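Local coordinates for protein beta-1,4-mannanase (Caldicellulosiruptor saccharolyticus, PDB 1PMH) that binds mannohexaose, and probably mannan chains, as the carbohydrate-binding module of a beta-1,4-mannanase, at residues 25-28 and 29-32. Residues are numbered along the deposited sequence; the frame is centred on the assembly and turned at random.
Sequences DSLK and CIKK. With EDO (1,2-ethanediol), chain D.
I30 folds back onto L27 in a type II' beta turn that runs from L27 to I30. The backbone N of I30 donates to L27 O at 2.9 Å with an N-H...O angle of 162°. The I30 side chain then crosses that of L27 at a slant. Its CB is 3.5 Å from L27 O and also faces L27 CB. CG1 stays beside that carbonyl oxygen. CG2 meets L27 CD2 at 4.1 Å, and CD1 at the tip reaches the same methyl. CG1 sits anti to the carbonyl carbon (chi1 -59°), which leaves both branches turned to the leucine. Both side chains also touch L65 of strand 61-68, and I30 packs on V52 of strand 47-53. With an alanine here, CG1, CG2 and CD1 are gone, and L27 CD2 would probably lose its two methyl partners while a gap opens toward L65 and V52. On the exposed side, K31 bends at chi2 (-50°) and carries NZ back to K28 O at 3.0 Å, above the carbonyl plane. The same NZ donates to O1 of an ethanediol at 2.7 Å. The turn leads into strand 30-36, where K31 and K32 both pair through their backbones with D51, which makes a classic beta bulge in the jelly-roll beta-sandwich.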
ATOM      1  N   ASP A  25      -4.561 -14.959   8.597  1.00 24.05           N
ATOM      2  CA  ASP A  25      -5.784 -14.221   8.810  1.00 21.29           C
ATOM      3  C   ASP A  25      -5.582 -12.728   8.997  1.00 20.46           C
ATOM      4  O   ASP A  25      -6.463 -12.061   9.525  1.00 21.90           O
ATOM      5  CB  ASP A  25      -6.598 -14.785   9.981  1.00 24.53           C
ATOM      6  CG  ASP A  25      -8.056 -14.418   9.860  0.90 26.93           C
ATOM      7  OD1 ASP A  25      -8.605 -14.407   8.716  0.90 29.41           O
ATOM      8  OD2 ASP A  25      -8.675 -14.080  10.891  0.90 32.34           O
ATOM      9  N   SER A  26      -4.485 -12.170   8.485  1.00 18.04           N
ATOM     10  CA  SER A  26      -4.251 -10.751   8.676  1.00 17.43           C
ATOM     11  C   SER A  26      -5.084  -9.848   7.798  1.00 15.95           C
ATOM     12  O   SER A  26      -5.173  -8.643   8.126  1.00 15.63           O
ATOM     13  CB  SER A  26      -2.773 -10.373   8.485  1.00 17.68           C
ATOM     14  OG  SER A  26      -2.398 -10.335   7.143  1.00 17.82           O
ATOM     15  N   LEU A  27      -5.614 -10.353   6.685  1.00 16.26           N
ATOM     16  CA  LEU A  27      -6.198  -9.437   5.712  1.00 16.22           C
ATOM     17  C   LEU A  27      -7.434  -8.729   6.249  1.00 16.56           C
ATOM     18  O   LEU A  27      -7.628  -7.553   6.005  1.00 16.20           O
ATOM     19  CB  LEU A  27      -6.454 -10.129   4.373  1.00 16.83           C
ATOM     20  CG  LEU A  27      -5.192 -10.440   3.572  1.00 17.29           C
ATOM     21  CD1 LEU A  27      -5.491 -11.380   2.421  1.00 20.08           C
ATOM     22  CD2 LEU A  27      -4.488  -9.210   3.063  1.00 17.28           C
ATOM     23  N   LYS A  28      -8.336  -9.502   6.860  1.00 17.08           N
ATOM     24  CA  LYS A  28      -9.476  -8.966   7.593  1.00 18.42           C
ATOM     25  C   LYS A  28     -10.369  -8.122   6.690  1.00 17.53           C
ATOM     26  O   LYS A  28     -11.113  -8.685   5.882  1.00 19.79           O
ATOM     27  CB  LYS A  28      -9.053  -8.281   8.905  0.50 19.69           C
ATOM     28  CG  LYS A  28      -8.221  -9.133   9.869  0.50 23.47           C
ATOM     29  CD  LYS A  28      -9.037 -10.201  10.605  0.50 27.00           C
ATOM     30  CE  LYS A  28      -8.438 -10.594  11.968  0.50 26.19           C
ATOM     31  NZ  LYS A  28      -6.949 -10.846  12.117  0.50 26.62           N
ATOM     32  N   CYS A  29     -10.355  -6.800   6.816  1.00 17.63           N
ATOM     33  CA  CYS A  29     -11.155  -5.931   5.968  1.00 18.02           C
ATOM     34  C   CYS A  29     -10.786  -6.004   4.513  1.00 16.55           C
ATOM     35  O   CYS A  29     -11.594  -5.663   3.638  1.00 17.10           O
ATOM     36  CB  CYS A  29     -11.035  -4.493   6.427  1.00 18.59           C
ATOM     37  SG  CYS A  29      -9.345  -3.821   6.307  1.00 19.16           S
ATOM     38  N   ILE A  30      -9.588  -6.474   4.195  1.00 15.83           N
ATOM     39  CA  ILE A  30      -9.202  -6.717   2.823  1.00 15.15           C
ATOM     40  C   ILE A  30      -9.728  -8.084   2.440  1.00 15.94           C
ATOM     41  O   ILE A  30      -9.256  -9.094   2.950  1.00 17.20           O
ATOM     42  CB  ILE A  30      -7.670  -6.629   2.660  1.00 15.11           C
ATOM     43  CG1 ILE A  30      -7.118  -5.276   3.073  1.00 16.83           C
ATOM     44  CG2 ILE A  30      -7.348  -6.980   1.204  1.00 16.59           C
ATOM     45  CD1 ILE A  30      -5.633  -5.283   3.358  1.00 19.71           C
ATOM     46  N   LYS A  31     -10.717  -8.134   1.549  1.00 16.58           N
ATOM     47  CA  LYS A  31     -11.410  -9.367   1.170  1.00 17.92           C
ATOM     48  C   LYS A  31     -10.782 -10.124   0.004  1.00 18.21           C
ATOM     49  O   LYS A  31     -11.063 -11.297  -0.163  1.00 19.06           O
ATOM     50  CB  LYS A  31     -12.863  -9.053   0.815  1.00 18.25           C
ATOM     51  CG  LYS A  31     -13.597  -8.383   1.935  1.00 20.14           C
ATOM     52  CD  LYS A  31     -13.468  -9.085   3.273  1.00 20.81           C
ATOM     53  CE  LYS A  31     -14.259  -8.438   4.337  1.00 24.07           C
ATOM     54  NZ  LYS A  31     -14.025  -9.123   5.622  1.00 27.19           N
ATOM     55  N   LYS A  32     -10.009  -9.446  -0.820  1.00 17.49           N
ATOM     56  CA  LYS A  32      -9.376 -10.061  -1.981  1.00 17.06           C
ATOM     57  C   LYS A  32      -8.226  -9.208  -2.411  1.00 16.69           C
ATOM     58  O   LYS A  32      -8.287  -7.984  -2.340  1.00 16.75           O
ATOM     59  CB  LYS A  32     -10.358 -10.226  -3.146  1.00 19.46           C
ATOM     60  CG  LYS A  32      -9.845 -11.056  -4.318  1.00 21.61           C
ATOM     61  CD  LYS A  32     -10.874 -11.167  -5.406  1.00 29.88           C
ATOM     62  CE  LYS A  32     -10.213 -11.738  -6.628  1.00 34.21           C
ATOM     63  NZ  LYS A  32      -9.776 -13.136  -6.372  0.80 46.19           N
TER
HETATM   64  C1  EDO D 401     -14.979  -6.640   7.146  1.00 35.92           C
HETATM   65  O1  EDO D 401     -14.385  -7.687   7.869  1.00 42.66           O
HETATM   66  C2  EDO D 401     -14.270  -5.431   7.701  1.00 31.10           C
HETATM   67  O2  EDO D 401     -15.359  -4.574   7.884  1.00 31.37           O